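Local atomic coordinates of cysteine hydrolase (Staphylococcus aureus, PDB entry 6KUA), a protein that probably hydrolyses nicotinamide to nicotinic acid and ammonia, acting as a nicotinamidase of the isochorismatase-like cysteine hydrolases. Residues F15-G20 with E81-V86; V9-D14 with N30-I35. One frame throughout, in Å; residues are numbered along the deposited sequence.

Interaction 1: residues F15-G20 with E81-V86; sequences FIADDG and ELYGKV
Ile16 sets its CG2 methyl squarely over one face of the Tyr83 ring, a CH-pi contact in which the methyl carbon lies 3.5 Å from the ring centroid and only 12° off the ring normal. Because the methyl sits above the centre, its distances to the ring carbons are much alike, from 3.5 Å between Ile16 CG2 and Tyr83 CD2 to 4.0 Å between Ile16 CG2 and Tyr83 CE1. The branch point follows it down: Ile16 CB is 3.7 Å from Tyr83 CG, near the root of the ring. With chi1 of Ile16 at -56°, CG1 lies anti to the carbonyl carbon and leaves CG2 to face the ring, while the ethyl end, CD1, leads away from the tyrosine.

Apolar contact continues at Ala17, whose CB comes obliquely to the ring, 3.9 Å from Tyr83 CE1. Tyr83 meets both residues by reaching across from its own backbone, CG anti to N (chi1 179°).

The contact joins two pieces of the isochorismatase-like alpha/beta fold: the end of the short helix 13-16, which follows strand 4-9, and the approach to helix 84-93. Ala17 is the first residue to leave helical geometry and opens a type I turn to Gly20.

No hydrogen bond links the two segments. The carbonyl of Ile16 accepts from Gln29 NE2, and that of Ala17 from Thr23 OG1 as well as from Gly20 N within the turn, at 2.9 Å between Gly20 N and Ala17 O. The Ile16 side chain, about 13 Å from the bound zinc, also packs on Val132 of strand 126-132.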
ATOM      1  N   PHE A  15     -12.508  -5.313 -24.814  1.00 48.72           N
ATOM      2  CA  PHE A  15     -11.178  -5.883 -24.979  1.00 48.96           C
ATOM      3  C   PHE A  15     -11.163  -7.141 -25.836  1.00 48.24           C
ATOM      4  O   PHE A  15     -10.111  -7.473 -26.393  1.00 50.80           O
ATOM      5  CB  PHE A  15     -10.552  -6.228 -23.616  1.00 48.00           C
ATOM      6  CG  PHE A  15      -9.959  -5.049 -22.898  1.00 53.31           C
ATOM      7  CD1 PHE A  15      -8.917  -4.329 -23.460  1.00 57.65           C
ATOM      8  CD2 PHE A  15     -10.441  -4.665 -21.653  1.00 49.40           C
ATOM      9  CE1 PHE A  15      -8.372  -3.240 -22.801  1.00 63.62           C
ATOM     10  CE2 PHE A  15      -9.903  -3.571 -20.986  1.00 53.68           C
ATOM     11  CZ  PHE A  15      -8.866  -2.860 -21.560  1.00 61.23           C
ATOM     12  N   ILE A  16     -12.281  -7.859 -25.940  1.00 44.91           N
ATOM     13  CA  ILE A  16     -12.298  -9.194 -26.526  1.00 44.77           C
ATOM     14  C   ILE A  16     -12.954  -9.209 -27.904  1.00 51.77           C
ATOM     15  O   ILE A  16     -12.510  -9.940 -28.795  1.00 49.19           O
ATOM     16  CB  ILE A  16     -12.991 -10.199 -25.577  1.00 40.21           C
ATOM     17  CG1 ILE A  16     -12.314 -10.187 -24.201  1.00 36.72           C
ATOM     18  CG2 ILE A  16     -12.956 -11.616 -26.156  1.00 38.88           C
ATOM     19  CD1 ILE A  16     -10.835 -10.455 -24.273  1.00 39.52           C
ATOM     20  N   ALA A  17     -14.007  -8.417 -28.098  1.00 51.49           N
ATOM     21  CA  ALA A  17     -14.831  -8.519 -29.295  1.00 57.23           C
ATOM     22  C   ALA A  17     -14.167  -7.844 -30.491  1.00 60.43           C
ATOM     23  O   ALA A  17     -13.439  -6.859 -30.346  1.00 57.88           O
ATOM     24  CB  ALA A  17     -16.205  -7.902 -29.046  1.00 54.49           C
ATOM     25  N   ASP A  18     -14.444  -8.382 -31.686  1.00 65.40           N
ATOM     26  CA  ASP A  18     -13.867  -7.836 -32.916  1.00 66.25           C
ATOM     27  C   ASP A  18     -14.226  -6.366 -33.106  1.00 63.11           C
ATOM     28  O   ASP A  18     -13.379  -5.555 -33.500  1.00 65.44           O
ATOM     29  CB  ASP A  18     -14.329  -8.653 -34.126  1.00 64.62           C
ATOM     30  CG  ASP A  18     -13.695 -10.034 -34.179  1.00 64.93           C
ATOM     31  OD1 ASP A  18     -12.509 -10.164 -33.809  1.00 63.53           O
ATOM     32  OD2 ASP A  18     -14.386 -10.988 -34.598  1.00 65.08           O
ATOM     33  N   ASP A  19     -15.481  -5.999 -32.844  1.00 63.02           N
ATOM     34  CA  ASP A  19     -15.882  -4.599 -32.886  1.00 73.27           C
ATOM     35  C   ASP A  19     -15.726  -3.912 -31.535  1.00 70.91           C
ATOM     36  O   ASP A  19     -16.470  -2.968 -31.228  1.00 71.96           O
ATOM     37  CB  ASP A  19     -17.315  -4.469 -33.405  1.00 74.28           C
ATOM     38  CG  ASP A  19     -17.395  -4.575 -34.924  1.00 76.75           C
ATOM     39  OD1 ASP A  19     -18.415  -4.133 -35.500  1.00 76.75           O
ATOM     40  OD2 ASP A  19     -16.437  -5.101 -35.542  1.00 75.14           O
ATOM     41  N   GLY A  20     -14.774  -4.367 -30.720  1.00 71.25           N
ATOM     42  CA  GLY A  20     -14.485  -3.697 -29.469  1.00 67.30           C
ATOM     43  C   GLY A  20     -13.520  -2.541 -29.658  1.00 68.55           C
ATOM     44  O   GLY A  20     -12.688  -2.532 -30.566  1.00 71.08           O
ATOM     45  N   GLU A  81     -19.283  -4.679 -20.346  1.00 56.23           N
ATOM     46  CA  GLU A  81     -19.909  -5.925 -19.931  1.00 50.49           C
ATOM     47  C   GLU A  81     -18.978  -7.099 -20.208  1.00 46.70           C
ATOM     48  O   GLU A  81     -18.176  -7.075 -21.145  1.00 48.57           O
ATOM     49  CB  GLU A  81     -21.228  -6.140 -20.669  1.00 49.90           C
ATOM     50  CG  GLU A  81     -22.325  -5.168 -20.281  1.00 60.86           C
ATOM     51  CD  GLU A  81     -23.659  -5.510 -20.922  1.00 68.90           C
ATOM     52  OE1 GLU A  81     -24.591  -4.681 -20.835  1.00 70.15           O
ATOM     53  OE2 GLU A  81     -23.774  -6.607 -21.517  1.00 71.27           O
ATOM     54  N   LEU A  82     -19.108  -8.144 -19.396  1.00 39.88           N
ATOM     55  CA  LEU A  82     -18.284  -9.329 -19.595  1.00 43.21           C
ATOM     56  C   LEU A  82     -18.597  -9.977 -20.942  1.00 40.42           C
ATOM     57  O   LEU A  82     -19.725  -9.937 -21.434  1.00 40.77           O
ATOM     58  CB  LEU A  82     -18.497 -10.323 -18.453  1.00 36.69           C
ATOM     59  CG  LEU A  82     -17.971  -9.873 -17.084  1.00 37.83           C
ATOM     60  CD1 LEU A  82     -18.536 -10.743 -15.977  1.00 36.54           C
ATOM     61  CD2 LEU A  82     -16.457  -9.904 -17.046  1.00 33.45           C
ATOM     62  N   TYR A  83     -17.582 -10.579 -21.538  1.00 38.30           N
ATOM     63  CA  TYR A  83     -17.690 -11.079 -22.897  1.00 39.03           C
ATOM     64  C   TYR A  83     -18.326 -12.466 -22.940  1.00 39.13           C
ATOM     65  O   TYR A  83     -17.939 -13.360 -22.185  1.00 37.83           O
ATOM     66  CB  TYR A  83     -16.309 -11.127 -23.547  1.00 38.65           C
ATOM     67  CG  TYR A  83     -16.343 -11.658 -24.953  1.00 37.55           C
ATOM     68  CD1 TYR A  83     -16.737 -10.841 -26.005  1.00 45.68           C
ATOM     69  CD2 TYR A  83     -16.009 -12.970 -25.228  1.00 37.83           C
ATOM     70  CE1 TYR A  83     -16.787 -11.311 -27.295  1.00 43.35           C
ATOM     71  CE2 TYR A  83     -16.057 -13.459 -26.518  1.00 46.42           C
ATOM     72  CZ  TYR A  83     -16.451 -12.616 -27.551  1.00 47.47           C
ATOM     73  OH  TYR A  83     -16.504 -13.070 -28.849  1.00 53.45           O
ATOM     74  N   GLY A  84     -19.305 -12.632 -23.832  1.00 42.34           N
ATOM     75  CA  GLY A  84     -19.666 -13.941 -24.363  1.00 41.23           C
ATOM     76  C   GLY A  84     -20.190 -14.904 -23.323  1.00 38.69           C
ATOM     77  O   GLY A  84     -20.997 -14.550 -22.457  1.00 40.56           O
ATOM     78  N   LYS A  85     -19.727 -16.154 -23.412  1.00 36.72           N
ATOM     79  CA  LYS A  85     -20.147 -17.176 -22.458  1.00 36.40           C
ATOM     80  C   LYS A  85     -19.723 -16.847 -21.031  1.00 38.57           C
ATOM     81  O   LYS A  85     -20.394 -17.260 -20.079  1.00 34.88           O
ATOM     82  CB  LYS A  85     -19.596 -18.538 -22.862  1.00 36.13           C
ATOM     83  CG  LYS A  85     -20.090 -19.025 -24.213  1.00 42.76           C
ATOM     84  CD  LYS A  85     -19.398 -20.323 -24.603  1.00 42.55           C
ATOM     85  CE  LYS A  85     -19.503 -20.570 -26.100  1.00 53.14           C
ATOM     86  NZ  LYS A  85     -18.608 -21.683 -26.526  1.00 60.00           N
ATOM     87  N   VAL A  86     -18.617 -16.122 -20.852  1.00 36.84           N
ATOM     88  CA  VAL A  86     -18.226 -15.726 -19.502  1.00 34.89           C
ATOM     89  C   VAL A  86     -19.257 -14.766 -18.924  1.00 32.55           C
ATOM     90  O   VAL A  86     -19.708 -14.923 -17.785  1.00 30.32           O
ATOM     91  CB  VAL A  86     -16.811 -15.117 -19.502  1.00 33.25           C
ATOM     92  CG1 VAL A  86     -16.514 -14.462 -18.161  1.00 27.03           C
ATOM     93  CG2 VAL A  86     -15.776 -16.184 -19.837  1.00 24.69           C
TER

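Interaction 2: residues V9-D14 with N30-I35; sequences VDYSYD and NIEDFI
The Tyr11 ring carries the CD1 methyl of Ile35 over one face, 3.7 Å above its plane and displaced toward the rim. This CH-pi contact measures 4.0 Å from Ile35 CD1 to the ring centroid, 25° off the normal, and the methyl leans to one side of the ring, with Tyr11 CD1 nearest to it at 3.7 Å. Ile31 meets the same side of the ring obliquely: its CG1 is 3.6 Å from Tyr11 CE1, and the two side chains run past each other in opposite senses. Ile31 CG1 is lodged between its backbone N and carbonyl carbon (chi1 74°), a less usual rotamer that brings the ethyl arm to the ring.

Farther out, the phenol end of Tyr11 reaches the first turn of helix 32-44. Glu32 lies across it at about a right angle, its CB 3.2 Å from Tyr11 OH, and the ring and carboxylate planes are 47° apart. The carboxylate itself extends away from the tyrosine, and its OE1 accepts a hydrogen bond from Lys85 N.

Tyr11 is the centre of an inverse gamma turn, two residues after the end of strand 4-9 of the parallel sheet and just before Ser12, the N-cap of helix 13-16. Its ring thus ties the loop at the C-terminal end of that central strand to the start of helix 32-44. Beyond the ring, Ile31 packs on Val132 and Ile35 on Val130, both of strand 126-132.

The hydroxyl is hydrogen-bonded to the carbonyl of Gly28, whereas its approach to Glu32 N, 3.3 Å from Tyr11 OH, has too poor an angle to count as a bond. Across the two segments the contact is therefore mainly apolar and without a hydrogen bond, while the tyrosine's buried polar end is satisfied by the Gly28 carbonyl, shortly before segment 30-35.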
ATOM      1  N   VAL A   9      -9.486 -11.242 -15.135  1.00 22.66           N
ATOM      2  CA  VAL A   9      -9.025  -9.875 -15.375  1.00 22.32           C
ATOM      3  C   VAL A   9      -9.525  -9.388 -16.733  1.00 26.17           C
ATOM      4  O   VAL A   9      -9.204  -9.972 -17.777  1.00 24.61           O
ATOM      5  CB  VAL A   9      -7.493  -9.789 -15.284  1.00 24.73           C
ATOM      6  CG1 VAL A   9      -7.032  -8.351 -15.453  1.00 26.75           C
ATOM      7  CG2 VAL A   9      -7.018 -10.344 -13.941  1.00 20.08           C
ATOM      8  N   ASP A  10     -10.338  -8.325 -16.695  1.00 23.96           N
ATOM      9  CA  ASP A  10     -10.695  -7.491 -17.853  1.00 34.21           C
ATOM     10  C   ASP A  10     -11.197  -8.282 -19.059  1.00 33.55           C
ATOM     11  O   ASP A  10     -10.855  -7.984 -20.208  1.00 32.11           O
ATOM     12  CB  ASP A  10      -9.519  -6.600 -18.248  1.00 32.49           C
ATOM     13  CG  ASP A  10      -9.443  -5.367 -17.398  1.00 39.21           C
ATOM     14  OD1 ASP A  10     -10.476  -4.668 -17.284  1.00 41.01           O
ATOM     15  OD2 ASP A  10      -8.368  -5.106 -16.816  1.00 42.77           O
ATOM     16  N   TYR A  11     -12.058  -9.269 -18.814  1.00 32.29           N
ATOM     17  CA  TYR A  11     -12.601 -10.068 -19.914  1.00 30.09           C
ATOM     18  C   TYR A  11     -13.899  -9.455 -20.443  1.00 33.65           C
ATOM     19  O   TYR A  11     -14.966 -10.063 -20.423  1.00 33.82           O
ATOM     20  CB  TYR A  11     -12.814 -11.509 -19.475  1.00 28.88           C
ATOM     21  CG  TYR A  11     -12.831 -12.429 -20.662  1.00 31.51           C
ATOM     22  CD1 TYR A  11     -11.656 -12.738 -21.325  1.00 30.60           C
ATOM     23  CD2 TYR A  11     -14.026 -12.939 -21.155  1.00 35.99           C
ATOM     24  CE1 TYR A  11     -11.654 -13.558 -22.425  1.00 35.63           C
ATOM     25  CE2 TYR A  11     -14.043 -13.761 -22.266  1.00 37.46           C
ATOM     26  CZ  TYR A  11     -12.853 -14.066 -22.895  1.00 39.74           C
ATOM     27  OH  TYR A  11     -12.844 -14.889 -23.985  1.00 39.34           O
ATOM     28  N   SER A  12     -13.782  -8.225 -20.929  1.00 37.09           N
ATOM     29  CA  SER A  12     -14.921  -7.423 -21.347  1.00 42.33           C
ATOM     30  C   SER A  12     -15.052  -7.392 -22.864  1.00 43.18           C
ATOM     31  O   SER A  12     -14.098  -7.656 -23.604  1.00 39.86           O
ATOM     32  CB  SER A  12     -14.796  -5.993 -20.828  1.00 42.61           C
ATOM     33  OG  SER A  12     -13.874  -5.268 -21.612  1.00 41.10           O
ATOM     34  N   TYR A  13     -16.262  -7.042 -23.311  1.00 41.53           N
ATOM     35  CA  TYR A  13     -16.548  -6.904 -24.738  1.00 47.66           C
ATOM     36  C   TYR A  13     -15.562  -5.953 -25.420  1.00 49.45           C
ATOM     37  O   TYR A  13     -15.059  -6.247 -26.513  1.00 48.77           O
ATOM     38  CB  TYR A  13     -17.996  -6.427 -24.911  1.00 57.94           C
ATOM     39  CG  TYR A  13     -18.501  -6.284 -26.340  1.00 63.71           C
ATOM     40  CD1 TYR A  13     -19.070  -7.366 -27.013  1.00 65.26           C
ATOM     41  CD2 TYR A  13     -18.444  -5.058 -27.001  1.00 63.67           C
ATOM     42  CE1 TYR A  13     -19.546  -7.236 -28.314  1.00 65.40           C
ATOM     43  CE2 TYR A  13     -18.919  -4.917 -28.303  1.00 69.08           C
ATOM     44  CZ  TYR A  13     -19.468  -6.008 -28.954  1.00 71.60           C
ATOM     45  OH  TYR A  13     -19.935  -5.871 -30.246  1.00 67.80           O
ATOM     46  N   ASP A  14     -15.254  -4.819 -24.784  1.00 51.52           N
ATOM     47  CA  ASP A  14     -14.375  -3.829 -25.407  1.00 52.69           C
ATOM     48  C   ASP A  14     -12.972  -4.370 -25.646  1.00 54.39           C
ATOM     49  O   ASP A  14     -12.298  -3.932 -26.586  1.00 55.96           O
ATOM     50  CB  ASP A  14     -14.306  -2.565 -24.549  1.00 54.90           C
ATOM     51  CG  ASP A  14     -15.299  -1.511 -24.989  1.00 63.41           C
ATOM     52  OD1 ASP A  14     -15.856  -1.649 -26.102  1.00 66.38           O
ATOM     53  OD2 ASP A  14     -15.528  -0.549 -24.221  1.00 67.38           O
ATOM     54  N   ASN A  30     -10.221 -16.902 -28.027  1.00 39.40           N
ATOM     55  CA  ASN A  30      -9.854 -18.313 -27.968  1.00 43.79           C
ATOM     56  C   ASN A  30      -9.678 -18.837 -26.547  1.00 38.67           C
ATOM     57  O   ASN A  30      -9.495 -20.043 -26.379  1.00 41.34           O
ATOM     58  CB  ASN A  30      -8.562 -18.557 -28.752  1.00 47.75           C
ATOM     59  CG  ASN A  30      -8.672 -18.129 -30.201  1.00 52.90           C
ATOM     60  OD1 ASN A  30      -9.509 -18.634 -30.949  1.00 57.79           O
ATOM     61  ND2 ASN A  30      -7.812 -17.210 -30.611  1.00 55.20           N
ATOM     62  N   ILE A  31      -9.717 -17.979 -25.525  1.00 35.34           N
ATOM     63  CA  ILE A  31      -9.596 -18.446 -24.146  1.00 38.44           C
ATOM     64  C   ILE A  31     -10.948 -18.530 -23.442  1.00 33.40           C
ATOM     65  O   ILE A  31     -11.015 -18.989 -22.290  1.00 32.87           O
ATOM     66  CB  ILE A  31      -8.617 -17.556 -23.350  1.00 32.41           C
ATOM     67  CG1 ILE A  31      -9.249 -16.205 -23.021  1.00 28.99           C
ATOM     68  CG2 ILE A  31      -7.350 -17.314 -24.137  1.00 31.96           C
ATOM     69  CD1 ILE A  31      -8.302 -15.265 -22.315  1.00 29.84           C
ATOM     70  N   GLU A  32     -12.027 -18.117 -24.116  1.00 32.42           N
ATOM     71  CA  GLU A  32     -13.364 -18.086 -23.529  1.00 34.11           C
ATOM     72  C   GLU A  32     -13.758 -19.438 -22.938  1.00 36.53           C
ATOM     73  O   GLU A  32     -14.210 -19.526 -21.788  1.00 35.73           O
ATOM     74  CB  GLU A  32     -14.359 -17.630 -24.608  1.00 38.02           C
ATOM     75  CG  GLU A  32     -15.829 -17.601 -24.211  1.00 40.89           C
ATOM     76  CD  GLU A  32     -16.734 -17.191 -25.375  1.00 48.19           C
ATOM     77  OE1 GLU A  32     -17.785 -16.547 -25.138  1.00 45.84           O
ATOM     78  OE2 GLU A  32     -16.383 -17.503 -26.535  1.00 48.39           O
ATOM     79  N   ASP A  33     -13.577 -20.512 -23.703  1.00 35.45           N
ATOM     80  CA  ASP A  33     -13.990 -21.826 -23.220  1.00 36.24           C
ATOM     81  C   ASP A  33     -13.207 -22.231 -21.976  1.00 36.96           C
ATOM     82  O   ASP A  33     -13.767 -22.840 -21.056  1.00 32.82           O
ATOM     83  CB  ASP A  33     -13.816 -22.875 -24.321  1.00 36.75           C
ATOM     84  CG  ASP A  33     -15.006 -22.945 -25.270  1.00 45.88           C
ATOM     85  OD1 ASP A  33     -15.903 -22.069 -25.205  1.00 46.95           O
ATOM     86  OD2 ASP A  33     -15.031 -23.889 -26.097  1.00 51.16           O
ATOM     87  N   PHE A  34     -11.911 -21.903 -21.925  1.00 32.24           N
ATOM     88  CA  PHE A  34     -11.100 -22.284 -20.772  1.00 30.81           C
ATOM     89  C   PHE A  34     -11.491 -21.493 -19.527  1.00 26.57           C
ATOM     90  O   PHE A  34     -11.526 -22.037 -18.419  1.00 27.87           O
ATOM     91  CB  PHE A  34      -9.621 -22.084 -21.087  1.00 33.07           C
ATOM     92  CG  PHE A  34      -8.700 -22.553 -19.999  1.00 30.24           C
ATOM     93  CD1 PHE A  34      -8.292 -21.685 -18.991  1.00 28.96           C
ATOM     94  CD2 PHE A  34      -8.241 -23.859 -19.985  1.00 32.60           C
ATOM     95  CE1 PHE A  34      -7.434 -22.113 -17.989  1.00 27.63           C
ATOM     96  CE2 PHE A  34      -7.385 -24.299 -18.987  1.00 34.36           C
ATOM     97  CZ  PHE A  34      -6.982 -23.424 -17.987  1.00 31.92           C
ATOM     98  N   ILE A  35     -11.780 -20.208 -19.688  1.00 28.74           N
ATOM     99  CA  ILE A  35     -12.179 -19.392 -18.546  1.00 30.08           C
ATOM    100  C   ILE A  35     -13.510 -19.878 -17.977  1.00 31.26           C
ATOM    101  O   ILE A  35     -13.664 -20.015 -16.754  1.00 29.31           O
ATOM    102  CB  ILE A  35     -12.224 -17.910 -18.959  1.00 24.39           C
ATOM    103  CG1 ILE A  35     -10.811 -17.402 -19.282  1.00 25.12           C
ATOM    104  CG2 ILE A  35     -12.825 -17.065 -17.869  1.00 25.32           C
ATOM    105  CD1 ILE A  35     -10.773 -15.920 -19.594  1.00 30.31           C
TER

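The two interactions lie with centres about 7 Å apart on one side of the chain's centre and alternate along the sequence: 9-14, 15-20, 30-35, 81-86. Segments 9-14 and 15-20 are consecutive and share helix 13-16, so a single connection after strand 4-9 meets both helix 32-44 and the start of helix 84-93. They also touch directly: Tyr83 N lies 2.9 Å from Tyr11 O, a probable hydrogen bond. Together they join three parts of one isochorismatase-like domain near the C-terminal end of strand 4-9, with the Ile16 and Tyr11 side chains about 13 and 14 Å from the bound zinc.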